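Local coordinates for dermonecrotic toxin (Pasteurella multocida, PDB 2EBF), which acts as a mitogenic toxin that induces bone resorption, associated with severe atrophic rhinitis in pigs, this chain being its C-terminal region with a thiol protease-like catalytic triad, at residues 44-48 / 91-95; 61-67 / 112-118; 363-368 / 391-397. All blocks are in the same frame, centred on the assembly; numbering follows the deposited sequence.

Contact 1 (44-48 / 91-95); sequences FRIGL and RQGLM
Arg-91 reaches from its helix to the loop 44-48 and binds the backbone carbonyl of Ile-46. Its NH1 donates to Ile-46 O at 2.9 Å, with an N-H...O angle of 157°. The oxygen lies in the plane of the guanidinium group. The donor, however, stands above the carbonyl plane, 42° out of it. The side chain leaves the helix with CG anti to the backbone N and runs straight to CD. A bend at chi3 (-71°) then turns the guanidinium across the loop. NH2 of the same group binds Ser-85 O, and NE is also hydrogen-bonded elsewhere in the structure. Bonds from NH1, NH2 and NE together should hold the group's orientation. Leu-48 covers one face of it, with CD1 off-centre above the plane and 3.8 Å from Arg-91 NE. Water 1 donates to Arg-45 O at 2.6 Å and makes a weak bond to Arg-91 NH1.

The helix here is 88-108, within the Membrane Localization Domain of the toxin. The loop leads toward helix 54-60 and lies against one side of 88-108. Beyond the guanidinium the contact is apolar. Ile-46 turns its CG2 to the helix. This methyl of Ile-46 touches Met-95 SD at 3.6 Å and Arg-91 CD at 3.8 Å. Met-95 SD meets a methyl of a second loop side chain as well, Leu-48 CD2 at 4.0 Å. Leu-48 and Met-95 run antiparallel alongside each other. Leu-129 of helix 115-129 packs on both Ile-46 and Met-95, while Ile-82 of helix 70-84 touches Leu-48 and Met-95.

Contact 2 (61-67 / 112-118); sequences ASVIGKP and SERLNAF
In the helical Membrane Localization Domain, the loop between helices 54-60 and 70-84 packs on the start of helix 115-129. Arg-114 joins the two. Its NH1 donates to Ala-61 O at 2.8 Å, with the oxygen in the guanidinium plane. Arg-114 NH1 also donates to water 2 at 2.8 Å. That water also accepts from Val-63 N and donates to Lys-66 O, so it ties Arg-114 to both ends of the type I turn 63-66. The chain of Arg-114 is extended from CG to NE, which carries the guanidinium along the loop.

Ser-112 makes a capping bond just before the helix: its OG accepts from Arg-114 N at 3.2 Å and also bonds to Tyr-105 OH. The extended Lys-66 crosses over one guanidinium face, with CD 3.5 Å from Arg-114 NH2. Its NZ makes a long salt bridge of 3.7 Å to Glu-113 OE2 and a weak bond to Gln-109. In Glu-113, chi1 (46°) lays CG on Val-63 CG2 at 3.3 Å, a tight approach. Its chi2 (-81°) then turns the carboxylate toward Lys-66 NZ. At the helical end, Ala-61 CB meets Ala-117 CB at 3.7 Å and also touches the Phe-118 ring.

Contact 3 (363-368 / 391-397); sequences IEKCMN and TFIDNGL
Ile-363 CG2 sits almost exactly over the centre of the Phe-392 ring, 3.7 Å from its centroid, in a CH-pi contact. Ile-363 CD1 reaches Thr-391 CG2 at 3.8 Å. Met-367 comes to the ring edge instead. Its SD is 5.4 Å from the Phe-392 centroid and in the ring plane, a Met-aromatic contact. A bend at chi2 (-58°) brings the sulfur there, and Met-367 SD also meets Leu-397 CD1 at 4.0 Å. The turn at chi3 directs Met-367 CE to Phe-392 CD1, 4.0 Å away.

A side-chain amide pair joins helix 359-370 to the end of helix 389-394. Asn-395 ND2 donates to Asn-368 OD1 at 3.0 Å. The bond is bent, with an N-H...O angle of 135°, and the two amide planes are 56° apart. The two side chains meet nearly perpendicular. Glu-364 lies beside the pair, its CG 3.4 Å from Asn-395 ND2.

Asn-395 stands where helix 389-394 ends in a Schellman motif. Gly-396 is the C-prime residue and has positive phi. Leu-397 N bonds to Phe-392 O, and Gly-396 N bonds to Ile-393 O. The reversal brings Leu-397 back beside Met-367.

Lys-497 donates to Asn-395 O from the loop before strand 498-502. Within the C2 domain, both helices pack on the mixed sheet: Val-499 of strand 498-502 touches Met-367, Phe-392 and Leu-397, and Phe-375 of strand 372-376 meets Phe-392.

Overall arrangement
From the N terminus, the chain first passes through 44-48 and 61-67, the opening segments of contacts 1 and 2. It then runs through helix 70-84 to 91-95, where contact 1 closes, and on to 112-118, where contact 2 closes. The two loops therefore cross. They tie the segments around helix 54-60 to helices 88-108 and 115-129, which follow each other in the chain. The centres of contacts 1 and 2 are about 25 Å apart. Contact 3 comes later, in series. It closes a loop that holds strand 372-376 and helix 379-387 in the C2 domain. Its centre lies about 58 Å from that of contact 1, on the opposite side of the chain's centre.

Contact 1 (44-48 / 91-95)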
ATOM      1  N   PHE A  44       5.738  11.675  18.294  1.00 30.67           N
ATOM      2  CA  PHE A  44       6.300  10.586  17.481  1.00 30.59           C
ATOM      3  C   PHE A  44       7.781  10.748  17.198  1.00 30.88           C
ATOM      4  O   PHE A  44       8.275  10.306  16.163  1.00 31.57           O
ATOM      5  CB  PHE A  44       5.513  10.435  16.169  1.00 29.69           C
ATOM      6  CG  PHE A  44       4.040  10.191  16.384  1.00 28.62           C
ATOM      7  CD1 PHE A  44       3.086  10.807  15.575  1.00 28.79           C
ATOM      8  CD2 PHE A  44       3.613   9.375  17.416  1.00 28.38           C
ATOM      9  CE1 PHE A  44       1.715  10.592  15.785  1.00 28.10           C
ATOM     10  CE2 PHE A  44       2.235   9.163  17.657  1.00 28.24           C
ATOM     11  CZ  PHE A  44       1.290   9.769  16.823  1.00 28.06           C
ATOM     12  N   ARG A  45       8.498  11.362  18.124  1.00 31.33           N
ATOM     13  CA  ARG A  45       9.899  11.689  17.858  1.00 31.75           C
ATOM     14  C   ARG A  45      10.855  10.502  18.092  1.00 31.43           C
ATOM     15  O   ARG A  45      12.050  10.596  17.815  1.00 31.27           O
ATOM     16  CB  ARG A  45      10.318  12.925  18.653  1.00 32.30           C
ATOM     17  CG  ARG A  45      10.222  12.771  20.136  1.00 33.34           C
ATOM     18  CD  ARG A  45      10.650  14.053  20.831  1.00 38.58           C
ATOM     19  NE  ARG A  45      10.659  13.865  22.275  1.00 42.45           N
ATOM     20  CZ  ARG A  45       9.583  13.936  23.052  1.00 44.80           C
ATOM     21  NH1 ARG A  45       8.381  14.207  22.533  1.00 46.37           N
ATOM     22  NH2 ARG A  45       9.709  13.741  24.356  1.00 45.81           N
ATOM     23  N   ILE A  46      10.316   9.381  18.574  1.00 31.96           N
ATOM     24  CA  ILE A  46      11.110   8.138  18.755  1.00 32.08           C
ATOM     25  C   ILE A  46      12.368   8.424  19.587  1.00 32.30           C
ATOM     26  O   ILE A  46      13.504   8.104  19.199  1.00 32.11           O
ATOM     27  CB  ILE A  46      11.433   7.433  17.397  1.00 32.00           C
ATOM     28  CG1 ILE A  46      10.157   7.226  16.572  1.00 33.82           C
ATOM     29  CG2 ILE A  46      12.063   6.070  17.612  1.00 31.82           C
ATOM     30  CD1 ILE A  46      10.056   8.172  15.449  1.00 39.11           C
ATOM     31  N   GLY A  47      12.146   9.074  20.728  1.00 32.63           N
ATOM     32  CA  GLY A  47      13.228   9.499  21.606  1.00 32.43           C
ATOM     33  C   GLY A  47      13.908   8.306  22.246  1.00 32.11           C
ATOM     34  O   GLY A  47      13.245   7.310  22.578  1.00 31.94           O
ATOM     35  N   LEU A  48      15.229   8.406  22.413  1.00 31.17           N
ATOM     36  CA  LEU A  48      16.027   7.306  22.972  1.00 30.76           C
ATOM     37  C   LEU A  48      16.488   7.518  24.415  1.00 30.84           C
ATOM     38  O   LEU A  48      17.359   6.801  24.891  1.00 29.55           O
ATOM     39  CB  LEU A  48      17.225   7.015  22.073  1.00 30.85           C
ATOM     40  CG  LEU A  48      16.880   6.530  20.658  1.00 31.12           C
ATOM     41  CD1 LEU A  48      18.125   6.429  19.826  1.00 30.40           C
ATOM     42  CD2 LEU A  48      16.126   5.185  20.706  1.00 30.73           C
ATOM     43  N   ARG A  91      15.427   4.679  12.394  1.00 26.16           N
ATOM     44  CA  ARG A  91      15.581   4.425  13.828  1.00 25.89           C
ATOM     45  C   ARG A  91      14.528   3.436  14.347  1.00 25.85           C
ATOM     46  O   ARG A  91      14.873   2.437  14.995  1.00 25.91           O
ATOM     47  CB  ARG A  91      15.510   5.726  14.641  1.00 25.73           C
ATOM     48  CG  ARG A  91      15.880   5.529  16.104  1.00 26.29           C
ATOM     49  CD  ARG A  91      15.688   6.792  16.919  1.00 29.17           C
ATOM     50  NE  ARG A  91      16.694   7.804  16.597  1.00 31.61           N
ATOM     51  CZ  ARG A  91      16.692   9.034  17.105  1.00 34.46           C
ATOM     52  NH1 ARG A  91      15.742   9.405  17.959  1.00 33.70           N
ATOM     53  NH2 ARG A  91      17.627   9.898  16.748  1.00 34.04           N
ATOM     54  N   GLN A  92      13.251   3.694  14.072  1.00 25.94           N
ATOM     55  CA  GLN A  92      12.213   2.769  14.566  1.00 25.38           C
ATOM     56  C   GLN A  92      12.325   1.408  13.873  1.00 25.55           C
ATOM     57  O   GLN A  92      12.062   0.381  14.490  1.00 25.19           O
ATOM     58  CB  GLN A  92      10.795   3.357  14.517  1.00 25.47           C
ATOM     59  CG  GLN A  92      10.188   3.661  13.134  1.00 27.01           C
ATOM     60  CD  GLN A  92       9.219   2.590  12.617  1.00 25.89           C
ATOM     61  OE1 GLN A  92       8.352   2.874  11.778  1.00 27.87           O
ATOM     62  NE2 GLN A  92       9.384   1.364  13.075  1.00 23.64           N
ATOM     63  N   GLY A  93      12.740   1.405  12.607  1.00 25.43           N
ATOM     64  CA  GLY A  93      12.986   0.147  11.874  1.00 25.11           C
ATOM     65  C   GLY A  93      14.045  -0.703  12.545  1.00 25.64           C
ATOM     66  O   GLY A  93      13.849  -1.896  12.741  1.00 25.65           O
ATOM     67  N   LEU A  94      15.176  -0.084  12.874  1.00 25.44           N
ATOM     68  CA  LEU A  94      16.259  -0.744  13.605  1.00 26.16           C
ATOM     69  C   LEU A  94      15.841  -1.247  14.987  1.00 26.12           C
ATOM     70  O   LEU A  94      16.267  -2.325  15.424  1.00 26.36           O
ATOM     71  CB  LEU A  94      17.447   0.208  13.744  1.00 26.34           C
ATOM     72  CG  LEU A  94      18.190   0.513  12.441  1.00 27.72           C
ATOM     73  CD1 LEU A  94      19.049   1.768  12.603  1.00 29.90           C
ATOM     74  CD2 LEU A  94      19.037  -0.680  11.974  1.00 29.51           C
ATOM     75  N   MET A  95      15.034  -0.449  15.678  1.00 25.60           N
ATOM     76  CA  MET A  95      14.488  -0.855  16.982  1.00 25.93           C
ATOM     77  C   MET A  95      13.658  -2.123  16.895  1.00 25.06           C
ATOM     78  O   MET A  95      13.839  -3.036  17.699  1.00 24.40           O
ATOM     79  CB  MET A  95      13.693   0.284  17.599  1.00 25.57           C
ATOM     80  CG  MET A  95      14.611   1.379  18.096  1.00 26.03           C
ATOM     81  SD  MET A  95      13.809   2.955  18.353  1.00 28.06           S
ATOM     82  CE  MET A  95      12.988   2.673  19.927  1.00 24.23           C
TER
HETATM   83  O   HOH W   1      13.974  12.306  18.120  1.00 44.80           O

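Contact 2 (61-67 / 112-118)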
ATOM      1  N   ALA A  61      24.738  -6.928  30.924  1.00 35.93           N
ATOM      2  CA  ALA A  61      24.664  -8.250  30.306  1.00 36.75           C
ATOM      3  C   ALA A  61      25.980  -9.026  30.381  1.00 37.42           C
ATOM      4  O   ALA A  61      26.126 -10.067  29.734  1.00 37.31           O
ATOM      5  CB  ALA A  61      24.209  -8.131  28.868  1.00 36.46           C
ATOM      6  N   SER A  62      26.934  -8.520  31.156  1.00 38.51           N
ATOM      7  CA  SER A  62      28.224  -9.194  31.283  1.00 40.05           C
ATOM      8  C   SER A  62      28.103 -10.481  32.096  1.00 40.79           C
ATOM      9  O   SER A  62      27.355 -10.547  33.078  1.00 40.60           O
ATOM     10  CB  SER A  62      29.285  -8.270  31.887  1.00 40.05           C
ATOM     11  OG  SER A  62      29.108  -8.132  33.279  1.00 41.28           O
ATOM     12  N   VAL A  63      28.834 -11.501  31.654  1.00 42.05           N
ATOM     13  CA  VAL A  63      28.941 -12.771  32.365  1.00 43.49           C
ATOM     14  C   VAL A  63      30.429 -13.069  32.570  1.00 44.46           C
ATOM     15  O   VAL A  63      31.197 -13.137  31.602  1.00 44.68           O
ATOM     16  CB  VAL A  63      28.275 -13.923  31.578  1.00 43.44           C
ATOM     17  CG1 VAL A  63      28.267 -15.210  32.405  1.00 43.18           C
ATOM     18  CG2 VAL A  63      26.859 -13.543  31.145  1.00 43.66           C
ATOM     19  N   ILE A  64      30.820 -13.249  33.831  1.00 45.92           N
ATOM     20  CA  ILE A  64      32.240 -13.314  34.239  1.00 47.16           C
ATOM     21  C   ILE A  64      33.158 -14.176  33.350  1.00 47.62           C
ATOM     22  O   ILE A  64      34.194 -13.695  32.882  1.00 48.03           O
ATOM     23  CB  ILE A  64      32.388 -13.685  35.749  1.00 47.26           C
ATOM     24  CG1 ILE A  64      31.951 -12.505  36.629  1.00 47.68           C
ATOM     25  CG2 ILE A  64      33.830 -14.087  36.084  1.00 47.63           C
ATOM     26  CD1 ILE A  64      31.736 -12.845  38.107  1.00 47.66           C
ATOM     27  N   GLY A  65      32.781 -15.428  33.111  1.00 47.94           N
ATOM     28  CA  GLY A  65      33.642 -16.341  32.360  1.00 48.44           C
ATOM     29  C   GLY A  65      33.304 -16.471  30.886  1.00 48.83           C
ATOM     30  O   GLY A  65      34.022 -17.137  30.136  1.00 48.87           O
ATOM     31  N   LYS A  66      32.216 -15.822  30.471  1.00 48.84           N
ATOM     32  CA  LYS A  66      31.664 -15.975  29.128  1.00 48.93           C
ATOM     33  C   LYS A  66      32.138 -14.865  28.181  1.00 48.46           C
ATOM     34  O   LYS A  66      31.866 -13.684  28.424  1.00 48.77           O
ATOM     35  CB  LYS A  66      30.134 -15.987  29.207  1.00 48.87           C
ATOM     36  CG  LYS A  66      29.424 -16.578  28.003  1.00 49.45           C
ATOM     37  CD  LYS A  66      27.913 -16.546  28.203  1.00 49.79           C
ATOM     38  CE  LYS A  66      27.178 -17.199  27.035  1.00 51.90           C
ATOM     39  NZ  LYS A  66      25.697 -17.039  27.151  1.00 52.15           N
ATOM     40  N   PRO A  67      32.857 -15.237  27.102  1.00 47.87           N
ATOM     41  CA  PRO A  67      33.206 -14.250  26.079  1.00 47.21           C
ATOM     42  C   PRO A  67      31.988 -13.845  25.239  1.00 46.44           C
ATOM     43  O   PRO A  67      30.975 -14.555  25.225  1.00 46.51           O
ATOM     44  CB  PRO A  67      34.239 -14.980  25.217  1.00 47.33           C
ATOM     45  CG  PRO A  67      33.935 -16.427  25.400  1.00 47.81           C
ATOM     46  CD  PRO A  67      33.393 -16.577  26.792  1.00 48.01           C
ATOM     47  N   SER A 112      20.258 -18.434  29.262  1.00 39.79           N
ATOM     48  CA  SER A 112      21.328 -17.456  29.226  1.00 39.25           C
ATOM     49  C   SER A 112      21.178 -16.490  30.385  1.00 38.99           C
ATOM     50  O   SER A 112      20.087 -15.983  30.662  1.00 38.72           O
ATOM     51  CB  SER A 112      21.371 -16.698  27.902  1.00 39.48           C
ATOM     52  OG  SER A 112      22.368 -15.692  27.949  1.00 38.84           O
ATOM     53  N   GLU A 113      22.290 -16.260  31.070  1.00 38.60           N
ATOM     54  CA  GLU A 113      22.342 -15.309  32.167  1.00 38.69           C
ATOM     55  C   GLU A 113      22.312 -13.848  31.673  1.00 37.72           C
ATOM     56  O   GLU A 113      22.250 -12.921  32.477  1.00 37.82           O
ATOM     57  CB  GLU A 113      23.547 -15.606  33.074  1.00 39.39           C
ATOM     58  CG  GLU A 113      24.876 -15.877  32.348  1.00 42.51           C
ATOM     59  CD  GLU A 113      25.052 -17.306  31.791  1.00 46.30           C
ATOM     60  OE1 GLU A 113      25.722 -18.138  32.463  1.00 47.76           O
ATOM     61  OE2 GLU A 113      24.555 -17.590  30.672  1.00 46.66           O
ATOM     62  N   ARG A 114      22.338 -13.653  30.352  1.00 36.75           N
ATOM     63  CA  ARG A 114      22.197 -12.317  29.748  1.00 35.86           C
ATOM     64  C   ARG A 114      20.736 -11.909  29.573  1.00 35.73           C
ATOM     65  O   ARG A 114      20.443 -10.760  29.240  1.00 35.62           O
ATOM     66  CB  ARG A 114      22.865 -12.264  28.377  1.00 35.58           C
ATOM     67  CG  ARG A 114      24.332 -12.624  28.353  1.00 34.78           C
ATOM     68  CD  ARG A 114      24.929 -12.136  27.052  1.00 33.96           C
ATOM     69  NE  ARG A 114      26.126 -12.860  26.641  1.00 34.15           N
ATOM     70  CZ  ARG A 114      27.344 -12.689  27.158  1.00 34.72           C
ATOM     71  NH1 ARG A 114      27.556 -11.825  28.146  1.00 33.92           N
ATOM     72  NH2 ARG A 114      28.361 -13.398  26.683  1.00 33.98           N
ATOM     73  N   LEU A 115      19.823 -12.850  29.788  1.00 35.57           N
ATOM     74  CA  LEU A 115      18.405 -12.626  29.502  1.00 35.26           C
ATOM     75  C   LEU A 115      17.708 -11.537  30.316  1.00 34.87           C
ATOM     76  O   LEU A 115      16.845 -10.842  29.784  1.00 35.04           O
ATOM     77  CB  LEU A 115      17.611 -13.935  29.561  1.00 35.44           C
ATOM     78  CG  LEU A 115      17.578 -14.697  28.237  1.00 36.07           C
ATOM     79  CD1 LEU A 115      16.786 -15.994  28.387  1.00 37.04           C
ATOM     80  CD2 LEU A 115      16.987 -13.832  27.130  1.00 35.56           C
ATOM     81  N   ASN A 116      18.060 -11.379  31.589  1.00 34.37           N
ATOM     82  CA  ASN A 116      17.507 -10.274  32.378  1.00 34.10           C
ATOM     83  C   ASN A 116      17.748  -8.916  31.705  1.00 33.01           C
ATOM     84  O   ASN A 116      16.823  -8.105  31.578  1.00 32.90           O
ATOM     85  CB  ASN A 116      18.072 -10.260  33.808  1.00 34.90           C
ATOM     86  CG  ASN A 116      17.372 -11.241  34.734  1.00 36.85           C
ATOM     87  OD1 ASN A 116      16.468 -11.975  34.325  1.00 39.35           O
ATOM     88  ND2 ASN A 116      17.792 -11.257  35.995  1.00 39.01           N
ATOM     89  N   ALA A 117      18.989  -8.685  31.276  1.00 31.76           N
ATOM     90  CA  ALA A 117      19.371  -7.442  30.591  1.00 30.36           C
ATOM     91  C   ALA A 117      18.645  -7.292  29.248  1.00 29.55           C
ATOM     92  O   ALA A 117      18.158  -6.210  28.923  1.00 28.86           O
ATOM     93  CB  ALA A 117      20.887  -7.395  30.379  1.00 30.44           C
ATOM     94  N   PHE A 118      18.574  -8.379  28.481  1.00 28.82           N
ATOM     95  CA  PHE A 118      17.980  -8.339  27.140  1.00 28.76           C
ATOM     96  C   PHE A 118      16.475  -8.074  27.202  1.00 28.84           C
ATOM     97  O   PHE A 118      15.931  -7.305  26.403  1.00 28.20           O
ATOM     98  CB  PHE A 118      18.279  -9.631  26.366  1.00 28.65           C
ATOM     99  CG  PHE A 118      19.717  -9.753  25.889  1.00 29.69           C
ATOM    100  CD1 PHE A 118      20.108 -10.829  25.100  1.00 30.14           C
ATOM    101  CD2 PHE A 118      20.674  -8.788  26.216  1.00 30.59           C
ATOM    102  CE1 PHE A 118      21.433 -10.958  24.655  1.00 31.02           C
ATOM    103  CE2 PHE A 118      21.995  -8.908  25.768  1.00 30.21           C
ATOM    104  CZ  PHE A 118      22.372  -9.998  24.988  1.00 30.64           C
TER
HETATM  105  O   HOH W   2      30.158 -11.540  29.183  1.00 40.53           O

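Contact 3 (363-368 / 391-397)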
ATOM      1  N   ILE A 363     -19.905  -5.267 -31.685  1.00 29.37           N
ATOM      2  CA  ILE A 363     -18.466  -5.135 -31.907  1.00 29.00           C
ATOM      3  C   ILE A 363     -18.098  -3.706 -32.298  1.00 29.25           C
ATOM      4  O   ILE A 363     -17.076  -3.172 -31.830  1.00 28.78           O
ATOM      5  CB  ILE A 363     -17.948  -6.119 -32.984  1.00 28.87           C
ATOM      6  CG1 ILE A 363     -18.207  -7.569 -32.546  1.00 28.86           C
ATOM      7  CG2 ILE A 363     -16.465  -5.853 -33.278  1.00 28.90           C
ATOM      8  CD1 ILE A 363     -17.952  -8.624 -33.642  1.00 28.68           C
ATOM      9  N   GLU A 364     -18.926  -3.105 -33.156  1.00 29.63           N
ATOM     10  CA  GLU A 364     -18.766  -1.709 -33.563  1.00 31.03           C
ATOM     11  C   GLU A 364     -18.873  -0.756 -32.383  1.00 31.02           C
ATOM     12  O   GLU A 364     -18.072   0.166 -32.266  1.00 31.60           O
ATOM     13  CB  GLU A 364     -19.792  -1.323 -34.632  1.00 31.36           C
ATOM     14  CG  GLU A 364     -19.447  -1.847 -36.016  1.00 34.43           C
ATOM     15  CD  GLU A 364     -20.642  -1.896 -36.966  1.00 38.88           C
ATOM     16  OE1 GLU A 364     -21.710  -1.321 -36.647  1.00 40.88           O
ATOM     17  OE2 GLU A 364     -20.509  -2.520 -38.041  1.00 40.60           O
ATOM     18  N   LYS A 365     -19.859  -0.987 -31.519  1.00 31.07           N
ATOM     19  CA  LYS A 365     -20.055  -0.154 -30.335  1.00 31.44           C
ATOM     20  C   LYS A 365     -18.908  -0.301 -29.339  1.00 30.99           C
ATOM     21  O   LYS A 365     -18.456   0.697 -28.790  1.00 31.36           O
ATOM     22  CB  LYS A 365     -21.402  -0.437 -29.664  1.00 31.78           C
ATOM     23  CG  LYS A 365     -21.847   0.671 -28.687  1.00 34.14           C
ATOM     24  CD  LYS A 365     -23.362   0.755 -28.621  1.00 38.54           C
ATOM     25  CE  LYS A 365     -23.833   2.070 -28.014  1.00 41.48           C
ATOM     26  NZ  LYS A 365     -23.881   3.191 -29.015  1.00 42.46           N
ATOM     27  N   CYS A 366     -18.438  -1.531 -29.113  1.00 30.37           N
ATOM     28  CA  CYS A 366     -17.315  -1.775 -28.187  1.00 29.98           C
ATOM     29  C   CYS A 366     -16.024  -1.121 -28.680  1.00 29.71           C
ATOM     30  O   CYS A 366     -15.294  -0.482 -27.904  1.00 29.36           O
ATOM     31  CB  CYS A 366     -17.089  -3.282 -27.964  1.00 29.91           C
ATOM     32  SG  CYS A 366     -18.390  -4.092 -26.970  1.00 30.57           S
ATOM     33  N   MET A 367     -15.751  -1.282 -29.967  1.00 29.34           N
ATOM     34  CA  MET A 367     -14.536  -0.740 -30.555  1.00 29.72           C
ATOM     35  C   MET A 367     -14.608   0.781 -30.734  1.00 30.53           C
ATOM     36  O   MET A 367     -13.700   1.497 -30.305  1.00 31.18           O
ATOM     37  CB  MET A 367     -14.181  -1.458 -31.870  1.00 29.60           C
ATOM     38  CG  MET A 367     -13.655  -2.905 -31.700  1.00 28.26           C
ATOM     39  SD  MET A 367     -12.173  -3.112 -30.658  1.00 28.30           S
ATOM     40  CE  MET A 367     -12.902  -3.423 -29.046  1.00 25.75           C
ATOM     41  N   ASN A 368     -15.691   1.273 -31.327  1.00 30.84           N
ATOM     42  CA  ASN A 368     -15.758   2.683 -31.730  1.00 31.80           C
ATOM     43  C   ASN A 368     -16.247   3.656 -30.660  1.00 32.27           C
ATOM     44  O   ASN A 368     -15.809   4.810 -30.635  1.00 32.76           O
ATOM     45  CB  ASN A 368     -16.578   2.842 -33.015  1.00 32.11           C
ATOM     46  CG  ASN A 368     -16.019   2.025 -34.170  1.00 33.04           C
ATOM     47  OD1 ASN A 368     -16.773   1.498 -34.993  1.00 36.29           O
ATOM     48  ND2 ASN A 368     -14.701   1.923 -34.246  1.00 33.72           N
ATOM     49  N   THR A 391     -13.763  -8.656 -37.667  1.00 25.84           N
ATOM     50  CA  THR A 391     -14.680  -7.559 -37.432  1.00 25.67           C
ATOM     51  C   THR A 391     -14.112  -6.618 -36.373  1.00 25.58           C
ATOM     52  O   THR A 391     -14.241  -5.398 -36.491  1.00 25.98           O
ATOM     53  CB  THR A 391     -16.083  -8.097 -37.044  1.00 25.61           C
ATOM     54  OG1 THR A 391     -16.506  -9.044 -38.041  1.00 25.47           O
ATOM     55  CG2 THR A 391     -17.106  -6.965 -36.956  1.00 25.29           C
ATOM     56  N   PHE A 392     -13.480  -7.179 -35.349  1.00 25.13           N
ATOM     57  CA  PHE A 392     -12.803  -6.363 -34.343  1.00 26.53           C
ATOM     58  C   PHE A 392     -11.674  -5.552 -34.986  1.00 26.69           C
ATOM     59  O   PHE A 392     -11.543  -4.358 -34.724  1.00 27.21           O
ATOM     60  CB  PHE A 392     -12.248  -7.222 -33.197  1.00 25.86           C
ATOM     61  CG  PHE A 392     -13.286  -7.640 -32.183  1.00 27.40           C
ATOM     62  CD1 PHE A 392     -13.553  -6.838 -31.066  1.00 26.81           C
ATOM     63  CD2 PHE A 392     -13.979  -8.844 -32.327  1.00 28.09           C
ATOM     64  CE1 PHE A 392     -14.516  -7.217 -30.112  1.00 29.41           C
ATOM     65  CE2 PHE A 392     -14.939  -9.237 -31.378  1.00 27.39           C
ATOM     66  CZ  PHE A 392     -15.203  -8.425 -30.272  1.00 28.44           C
ATOM     67  N   ILE A 393     -10.877  -6.214 -35.822  1.00 27.44           N
ATOM     68  CA  ILE A 393      -9.726  -5.598 -36.494  1.00 28.54           C
ATOM     69  C   ILE A 393     -10.177  -4.464 -37.419  1.00 29.14           C
ATOM     70  O   ILE A 393      -9.585  -3.378 -37.427  1.00 29.40           O
ATOM     71  CB  ILE A 393      -8.907  -6.664 -37.271  1.00 28.18           C
ATOM     72  CG1 ILE A 393      -8.281  -7.669 -36.290  1.00 29.01           C
ATOM     73  CG2 ILE A 393      -7.823  -6.028 -38.147  1.00 28.83           C
ATOM     74  CD1 ILE A 393      -7.541  -8.817 -36.970  1.00 28.37           C
ATOM     75  N   ASP A 394     -11.232  -4.721 -38.184  1.00 29.70           N
ATOM     76  CA  ASP A 394     -11.803  -3.727 -39.088  1.00 30.60           C
ATOM     77  C   ASP A 394     -12.311  -2.470 -38.386  1.00 30.75           C
ATOM     78  O   ASP A 394     -12.380  -1.399 -38.996  1.00 31.00           O
ATOM     79  CB  ASP A 394     -12.934  -4.349 -39.900  1.00 30.50           C
ATOM     80  CG  ASP A 394     -12.432  -5.292 -40.972  1.00 32.06           C
ATOM     81  OD1 ASP A 394     -11.201  -5.380 -41.188  1.00 32.45           O
ATOM     82  OD2 ASP A 394     -13.285  -5.934 -41.621  1.00 33.06           O
ATOM     83  N   ASN A 395     -12.680  -2.605 -37.115  1.00 30.73           N
ATOM     84  CA  ASN A 395     -13.131  -1.465 -36.325  1.00 30.75           C
ATOM     85  C   ASN A 395     -12.029  -0.883 -35.440  1.00 30.90           C
ATOM     86  O   ASN A 395     -12.300  -0.130 -34.504  1.00 31.14           O
ATOM     87  CB  ASN A 395     -14.378  -1.837 -35.518  1.00 30.60           C
ATOM     88  CG  ASN A 395     -15.598  -1.997 -36.401  1.00 31.21           C
ATOM     89  OD1 ASN A 395     -15.938  -3.109 -36.828  1.00 31.97           O
ATOM     90  ND2 ASN A 395     -16.230  -0.882 -36.732  1.00 29.57           N
ATOM     91  N   GLY A 396     -10.784  -1.246 -35.742  1.00 30.92           N
ATOM     92  CA  GLY A 396      -9.627  -0.613 -35.121  1.00 30.65           C
ATOM     93  C   GLY A 396      -8.978  -1.256 -33.903  1.00 30.26           C
ATOM     94  O   GLY A 396      -8.124  -0.628 -33.274  1.00 30.19           O
ATOM     95  N   LEU A 397      -9.332  -2.502 -33.578  1.00 29.90           N
ATOM     96  CA  LEU A 397      -8.654  -3.230 -32.484  1.00 29.77           C
ATOM     97  C   LEU A 397      -7.135  -3.086 -32.593  1.00 30.15           C
ATOM     98  O   LEU A 397      -6.560  -3.362 -33.645  1.00 29.97           O
ATOM     99  CB  LEU A 397      -9.022  -4.726 -32.501  1.00 29.60           C
ATOM    100  CG  LEU A 397      -8.358  -5.630 -31.457  1.00 29.16           C
ATOM    101  CD1 LEU A 397      -9.003  -5.439 -30.077  1.00 29.67           C
ATOM    102  CD2 LEU A 397      -8.405  -7.093 -31.893  1.00 29.47           C
TER